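Local coordinates for protein CghA (Chaetomium globosum, PDB 6KBC) that belongs to a fungal family of beta-rich proteins with two calycin-like domains and holds the ligand WK1 in a pocket, at residues Pro35-Asp39 / Lys40-Thr44; Ala53-Glu56 / Asp57-Ala61; Arg246-Gly250 / Pro251-Ala255. All coordinates share one frame; numbering follows the deposited sequence.

Contact 1 (Pro35-Asp39 / Lys40-Thr44); sequences PKWAD and KLSPT
K40 meets W37 through its backbone: its carbonyl O lies at the edge of the indole, near the ring plane, 3.7 Å from W37 CD1. The same K40 O takes a hydrogen bond of 2.8 Å from a water, which in turn accepts one from D39 N, bridging the two across the bend. The lysine chain starts out alongside the D39 carbonyl, and its NZ bonds to Q14 O. L41 follows with CG anti to its backbone N (chi1 -179°); although its CB leaves the turn, CD1 comes back to 3.9 Å from W37 CB. S42 then brings its CB obliquely up to the indole, 3.3 Å from W37 NE1, whose N-H goes to I21 O. S42 OG accepts from T44 N at 3.3 Å in a nearly straight bond (166°), making an ST turn just before strand 46-54; T44 OG1 is hydrogen-bonded to P232 O. The whole bend belongs to the loop joining strand 6-10 to strand 46-54: A38 O and the L41 side chain meet S8 and L10 of the first, while E47 of the second takes the backbone N-H groups of K36 and W37, one on each carboxylate oxygen.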
loop_
_atom_site.group_PDB
_atom_site.type_symbol
_atom_site.label_atom_id
_atom_site.label_comp_id
_atom_site.label_asym_id
_atom_site.label_seq_id
_atom_site.Cartn_x
_atom_site.Cartn_y
_atom_site.Cartn_z
ATOM N N PRO A 35 -5.276 15.770 4.800
ATOM C CA PRO A 35 -5.721 15.682 3.405
ATOM C C PRO A 35 -5.225 16.848 2.562
ATOM O O PRO A 35 -5.139 17.989 3.026
ATOM C CB PRO A 35 -7.247 15.690 3.521
ATOM C CG PRO A 35 -7.517 15.148 4.876
ATOM C CD PRO A 35 -6.396 15.623 5.744
ATOM N N LYS A 36 -4.894 16.541 1.305
ATOM C CA LYS A 36 -4.448 17.551 0.356
ATOM C C LYS A 36 -5.613 18.280 -0.291
ATOM O O LYS A 36 -5.413 19.364 -0.851
ATOM C CB LYS A 36 -3.567 16.903 -0.716
ATOM C CG LYS A 36 -2.293 16.283 -0.142
ATOM C CD LYS A 36 -1.504 17.295 0.664
ATOM C CE LYS A 36 -0.252 16.685 1.233
ATOM N NZ LYS A 36 0.530 17.638 2.073
ATOM N N TRP A 37 -6.809 17.701 -0.246
ATOM C CA TRP A 37 -8.055 18.374 -0.610
ATOM C C TRP A 37 -8.840 18.574 0.686
ATOM O O TRP A 37 -9.722 17.789 1.034
ATOM C CB TRP A 37 -8.836 17.574 -1.656
ATOM C CG TRP A 37 -8.230 17.700 -3.022
ATOM C CD1 TRP A 37 -8.555 18.618 -3.983
ATOM C CD2 TRP A 37 -7.139 16.935 -3.551
ATOM N NE1 TRP A 37 -7.756 18.450 -5.085
ATOM C CE2 TRP A 37 -6.877 17.425 -4.848
ATOM C CE3 TRP A 37 -6.367 15.873 -3.059
ATOM C CZ2 TRP A 37 -5.877 16.888 -5.663
ATOM C CZ3 TRP A 37 -5.372 15.333 -3.877
ATOM C CH2 TRP A 37 -5.137 15.845 -5.162
ATOM N N ALA A 38 -8.502 19.650 1.404
ATOM C CA ALA A 38 -8.979 19.825 2.776
ATOM C C ALA A 38 -10.463 20.181 2.828
ATOM O O ALA A 38 -11.213 19.620 3.633
ATOM C CB ALA A 38 -8.145 20.890 3.486
ATOM N N ASP A 39 -10.910 21.108 1.980
ATOM C CA ASP A 39 -12.267 21.632 2.096
ATOM C C ASP A 39 -13.229 21.034 1.076
ATOM O O ASP A 39 -14.307 20.559 1.449
ATOM C CB ASP A 39 -12.246 23.160 1.976
ATOM C CG ASP A 39 -11.586 23.820 3.175
ATOM O OD1 ASP A 39 -12.052 23.593 4.314
ATOM O OD2 ASP A 39 -10.574 24.530 2.986
ATOM N N LYS A 40 -12.870 21.061 -0.204
ATOM C CA LYS A 40 -13.650 20.433 -1.257
ATOM C C LYS A 40 -12.783 19.366 -1.914
ATOM O O LYS A 40 -11.568 19.533 -2.043
ATOM C CB LYS A 40 -14.103 21.457 -2.312
ATOM C CG LYS A 40 -15.301 22.333 -1.921
ATOM C CD LYS A 40 -16.568 21.567 -1.559
ATOM C CE LYS A 40 -17.746 22.536 -1.433
ATOM N NZ LYS A 40 -18.601 22.236 -0.243
ATOM N N LEU A 41 -13.399 18.265 -2.327
ATOM C CA LEU A 41 -12.662 17.167 -2.938
ATOM C C LEU A 41 -12.782 17.264 -4.454
ATOM O O LEU A 41 -13.893 17.262 -4.996
ATOM C CB LEU A 41 -13.159 15.811 -2.433
ATOM C CG LEU A 41 -12.431 14.585 -3.009
ATOM C CD1 LEU A 41 -10.984 14.496 -2.518
ATOM C CD2 LEU A 41 -13.191 13.311 -2.679
ATOM N N SER A 42 -11.638 17.355 -5.126
ATOM C CA SER A 42 -11.625 17.352 -6.580
ATOM C C SER A 42 -12.316 16.098 -7.107
ATOM O O SER A 42 -12.139 15.007 -6.552
ATOM C CB SER A 42 -10.193 17.418 -7.109
ATOM O OG SER A 42 -10.153 17.069 -8.485
ATOM N N PRO A 43 -13.113 16.212 -8.172
ATOM C CA PRO A 43 -13.816 15.030 -8.694
ATOM C C PRO A 43 -12.905 14.028 -9.390
ATOM O O PRO A 43 -13.384 12.952 -9.761
ATOM C CB PRO A 43 -14.827 15.633 -9.678
ATOM C CG PRO A 43 -14.193 16.906 -10.123
ATOM C CD PRO A 43 -13.434 17.433 -8.929
ATOM N N THR A 44 -11.626 14.339 -9.591
ATOM C CA THR A 44 -10.690 13.376 -10.164
ATOM C C THR A 44 -9.575 13.018 -9.195
ATOM O O THR A 44 -8.603 12.366 -9.600
ATOM C CB THR A 44 -10.062 13.906 -11.455
ATOM O OG1 THR A 44 -9.310 15.087 -11.157
ATOM C CG2 THR A 44 -11.142 14.225 -12.484
HETATM O O HOH W 1 -9.795 21.424 -1.087
#

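Contact 2 (Ala53-Glu56 / Asp57-Ala61); sequences AMAE and DGSAA
A55 and D57 meet at the end of a beta hairpin, where the methyl of A55 points into the turn and D57 OD1 comes to 3.3 Å from A55 CB. S59 OG approaches the same methyl, at 3.2 Å, so the small side chain sits against two polar atoms that are already bonded to each other. D57 places its carboxylate there by swinging CG between its own N and carbonyl carbon (chi1 65°), which, with chi2 near zero, lets OD1 reach S59 N and OG two residues on. OD1 is gripped twice by S59: the hydroxyl donates to it at 2.7 Å on the syn lone pair, and S59 N reaches it from above the carboxylate plane at 2.9 Å. The second bond closes an Asx turn, and the pair together would fix the rotation of the carboxylate.

The backbone of A55 frames this cluster. Its carbonyl accepts from G58 N at 3.0 Å, the bond of a type I turn from A55 to G58, although the donor stands well above the carbonyl plane; G58 then continues with positive phi, a conformation that favours glycine. On its other flank, A55 N donates to A60 O at 2.9 Å, starting the ladder of the two strands.

M54 begins the strand pair proper. It faces A61 as an antiparallel non-hydrogen-bonded pair, with M54 CB 4.0 Å from A61 CB, and its chain bends at the sulfur so that CE lies beside G58 CA. The hairpin joins strand 46-54 to strand 60-69. Backbone bonds from M54 to F223 and from A61 to A84 extend it to strands 223-231 and 77-85, while M54 and A61 both rest on M387 of strand 382-392.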
loop_
_atom_site.group_PDB
_atom_site.type_symbol
_atom_site.label_atom_id
_atom_site.label_comp_id
_atom_site.label_asym_id
_atom_site.label_seq_id
_atom_site.Cartn_x
_atom_site.Cartn_y
_atom_site.Cartn_z
ATOM N N ALA A 53 -0.982 -5.237 8.262
ATOM C CA ALA A 53 -0.316 -6.065 9.248
ATOM C C ALA A 53 -0.293 -7.477 8.699
ATOM O O ALA A 53 -1.262 -7.917 8.084
ATOM C CB ALA A 53 -1.065 -6.035 10.581
ATOM N N MET A 54 0.804 -8.189 8.907
ATOM C CA MET A 54 0.731 -9.610 8.633
ATOM C C MET A 54 1.594 -10.352 9.620
ATOM O O MET A 54 2.566 -9.804 10.135
ATOM C CB MET A 54 1.178 -9.941 7.224
ATOM C CG MET A 54 2.630 -9.655 6.981
ATOM S SD MET A 54 2.901 -10.133 5.273
ATOM C CE MET A 54 2.758 -11.902 5.382
ATOM N N ALA A 55 1.266 -11.625 9.805
ATOM C CA ALA A 55 2.047 -12.477 10.684
ATOM C C ALA A 55 3.406 -12.724 10.056
ATOM O O ALA A 55 3.543 -12.779 8.830
ATOM C CB ALA A 55 1.321 -13.807 10.948
ATOM N N GLU A 56 4.428 -12.870 10.900
ATOM C CA GLU A 56 5.768 -13.009 10.348
ATOM C C GLU A 56 5.939 -14.315 9.582
ATOM O O GLU A 56 6.894 -14.446 8.809
ATOM C CB GLU A 56 6.814 -12.917 11.456
ATOM C CG GLU A 56 7.036 -14.205 12.186
ATOM C CD GLU A 56 8.117 -14.108 13.256
ATOM O OE1 GLU A 56 8.066 -14.933 14.191
ATOM O OE2 GLU A 56 8.963 -13.186 13.206
ATOM N N ASP A 57 5.033 -15.275 9.779
ATOM C CA ASP A 57 5.061 -16.556 9.086
ATOM C C ASP A 57 3.991 -16.675 8.015
ATOM O O ASP A 57 3.684 -17.793 7.593
ATOM C CB ASP A 57 4.889 -17.713 10.074
ATOM C CG ASP A 57 3.518 -17.713 10.750
ATOM O OD1 ASP A 57 2.723 -16.755 10.564
ATOM O OD2 ASP A 57 3.201 -18.706 11.441
ATOM N N GLY A 58 3.373 -15.569 7.615
ATOM C CA GLY A 58 2.339 -15.625 6.596
ATOM C C GLY A 58 1.051 -16.294 7.018
ATOM O O GLY A 58 0.214 -16.589 6.161
ATOM N N SER A 59 0.844 -16.525 8.320
ATOM C CA SER A 59 -0.368 -17.207 8.758
ATOM C C SER A 59 -1.583 -16.303 8.766
ATOM O O SER A 59 -2.707 -16.793 8.922
ATOM C CB SER A 59 -0.164 -17.802 10.157
ATOM O OG SER A 59 0.072 -16.756 11.093
ATOM N N ALA A 60 -1.392 -15.002 8.597
ATOM C CA ALA A 60 -2.503 -14.070 8.567
ATOM C C ALA A 60 -2.012 -12.777 7.944
ATOM O O ALA A 60 -0.822 -12.459 7.991
ATOM C CB ALA A 60 -3.078 -13.807 9.965
ATOM N N ALA A 61 -2.940 -12.050 7.343
ATOM C CA ALA A 61 -2.603 -10.790 6.710
ATOM C C ALA A 61 -3.838 -9.916 6.755
ATOM O O ALA A 61 -4.969 -10.405 6.704
ATOM C CB ALA A 61 -2.131 -10.986 5.253
#

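Contact 3 (Arg246-Gly250 / Pro251-Ala255); sequences RAQAG and PYVMA
Q248 and V253 find each other through their first torsions: Q248 CG stands anti to its backbone N (chi1 177°) and V253 CG2 anti to its carbonyl carbon, which sends the two side chains obliquely across one another. The extended glutamine carries NE2 to 3.8 Å from V253 CG2, its CG lying along the same methyl. They form a non-hydrogen-bonded pair in a tight antiparallel hairpin, strands 239-249 and 252-261, closed by a type II' turn from A249 to Y252 with G250 and P251 at its corners; G250 has the positive phi expected at that position.

On the other face of the ladder A247 and M254 make a hydrogen-bonded pair. With CG between its backbone N and carbonyl carbon (chi1 71°), M254 sets CG 3.8 Å from A247 CB; SD lies 4.0 Å from the same methyl. Backbone bonds run both ways between them, M254 N to A247 O at 2.9 Å and straight (169°).

R246 shares the Q248 and V253 face, pairs with A255 and turns its guanidinium to D52 and D227 in salt bridges. Y252 sends its OH to E380 and R277, its ring meeting F341 edge-to-face. Close to the turn P251 CG stands 3.9 Å above one face of the Y252 ring, toward the rim, and A249 O lies at the ring edge, 3.6 Å from Y252 CD2, while accepting from Y252 N above its carbonyl plane.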
loop_
_atom_site.group_PDB
_atom_site.type_symbol
_atom_site.label_atom_id
_atom_site.label_comp_id
_atom_site.label_asym_id
_atom_site.label_seq_id
_atom_site.Cartn_x
_atom_site.Cartn_y
_atom_site.Cartn_z
ATOM N N ARG A 246 4.768 -5.516 0.320
ATOM C CA ARG A 246 5.434 -5.366 1.610
ATOM C C ARG A 246 5.878 -6.747 2.041
ATOM O O ARG A 246 5.053 -7.659 2.103
ATOM C CB ARG A 246 4.524 -4.748 2.670
ATOM C CG ARG A 246 5.301 -4.479 3.970
ATOM C CD ARG A 246 4.394 -4.085 5.119
ATOM N NE ARG A 246 3.425 -3.056 4.756
ATOM C CZ ARG A 246 3.716 -1.773 4.547
ATOM N NH1 ARG A 246 4.964 -1.326 4.671
ATOM N NH2 ARG A 246 2.739 -0.928 4.245
ATOM N N ALA A 247 7.170 -6.912 2.308
ATOM C CA ALA A 247 7.689 -8.233 2.619
ATOM C C ALA A 247 8.841 -8.109 3.595
ATOM O O ALA A 247 9.573 -7.118 3.589
ATOM C CB ALA A 247 8.187 -8.972 1.374
ATOM N N GLN A 248 9.031 -9.163 4.381
ATOM C CA GLN A 248 10.158 -9.272 5.300
ATOM C C GLN A 248 10.775 -10.653 5.141
ATOM O O GLN A 248 10.053 -11.655 5.122
ATOM C CB GLN A 248 9.724 -9.056 6.754
ATOM C CG GLN A 248 10.898 -9.231 7.747
ATOM C CD GLN A 248 10.507 -8.940 9.182
ATOM O OE1 GLN A 248 9.464 -9.385 9.655
ATOM N NE2 GLN A 248 11.324 -8.153 9.864
ATOM N N ALA A 249 12.096 -10.705 4.998
ATOM C CA ALA A 249 12.812 -11.977 4.869
ATOM C C ALA A 249 14.161 -11.815 5.549
ATOM O O ALA A 249 15.012 -11.067 5.063
ATOM C CB ALA A 249 12.991 -12.386 3.403
ATOM N N GLY A 250 14.360 -12.506 6.667
ATOM C CA GLY A 250 15.577 -12.346 7.426
ATOM C C GLY A 250 15.752 -10.905 7.854
ATOM O O GLY A 250 14.830 -10.278 8.373
ATOM N N PRO A 251 16.936 -10.335 7.613
ATOM C CA PRO A 251 17.161 -8.929 7.977
ATOM C C PRO A 251 16.508 -7.938 7.025
ATOM O O PRO A 251 16.560 -6.731 7.292
ATOM C CB PRO A 251 18.685 -8.801 7.910
ATOM C CG PRO A 251 19.055 -9.747 6.810
ATOM C CD PRO A 251 18.101 -10.916 6.925
ATOM N N TYR A 252 15.900 -8.396 5.935
ATOM C CA TYR A 252 15.444 -7.509 4.869
ATOM C C TYR A 252 13.980 -7.160 5.044
ATOM O O TYR A 252 13.142 -8.041 5.286
ATOM C CB TYR A 252 15.658 -8.154 3.498
ATOM C CG TYR A 252 17.097 -8.360 3.174
ATOM C CD1 TYR A 252 17.936 -7.279 2.950
ATOM C CD2 TYR A 252 17.640 -9.631 3.152
ATOM C CE1 TYR A 252 19.276 -7.475 2.662
ATOM C CE2 TYR A 252 18.961 -9.835 2.878
ATOM C CZ TYR A 252 19.776 -8.755 2.632
ATOM O OH TYR A 252 21.105 -8.972 2.346
ATOM N N VAL A 253 13.672 -5.878 4.883
ATOM C CA VAL A 253 12.299 -5.408 4.782
ATOM C C VAL A 253 12.192 -4.627 3.482
ATOM O O VAL A 253 13.023 -3.756 3.209
ATOM C CB VAL A 253 11.905 -4.545 5.987
ATOM C CG1 VAL A 253 10.584 -3.845 5.733
ATOM C CG2 VAL A 253 11.814 -5.424 7.240
ATOM N N MET A 254 11.188 -4.948 2.681
ATOM C CA MET A 254 11.034 -4.311 1.379
ATOM C C MET A 254 9.600 -3.864 1.187
ATOM O O MET A 254 8.655 -4.550 1.599
ATOM C CB MET A 254 11.463 -5.227 0.217
ATOM C CG MET A 254 10.561 -6.401 -0.087
ATOM S SD MET A 254 11.463 -7.887 -0.626
ATOM C CE MET A 254 12.617 -8.220 0.721
ATOM N N ALA A 255 9.443 -2.687 0.583
ATOM C CA ALA A 255 8.125 -2.134 0.338
ATOM C C ALA A 255 8.165 -1.443 -1.011
ATOM O O ALA A 255 9.153 -0.793 -1.351
ATOM C CB ALA A 255 7.697 -1.166 1.448
#

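How the contacts relate
Contacts 2 and 3 are both largely buried hairpin ends on the same side of the chain's centre, about 5 Å apart at their nearest atoms; strand 382-392 touches both, and R246 of contact 3 reaches D52 of strand 46-54, which also feeds contact 2. Contact 1 lies on the opposite side, its centre about 34 Å from the centre of either, in an irregular, partly exposed loop leading into that strand. The chemistry follows the setting: a water bridge and indole contacts mark the loop, a carboxylate held by two serine bonds probably stiffens the turn of contact 2, and a regular ladder of backbone bonds carries contact 3, where the R246 side chain lies about 8 Å from WK1.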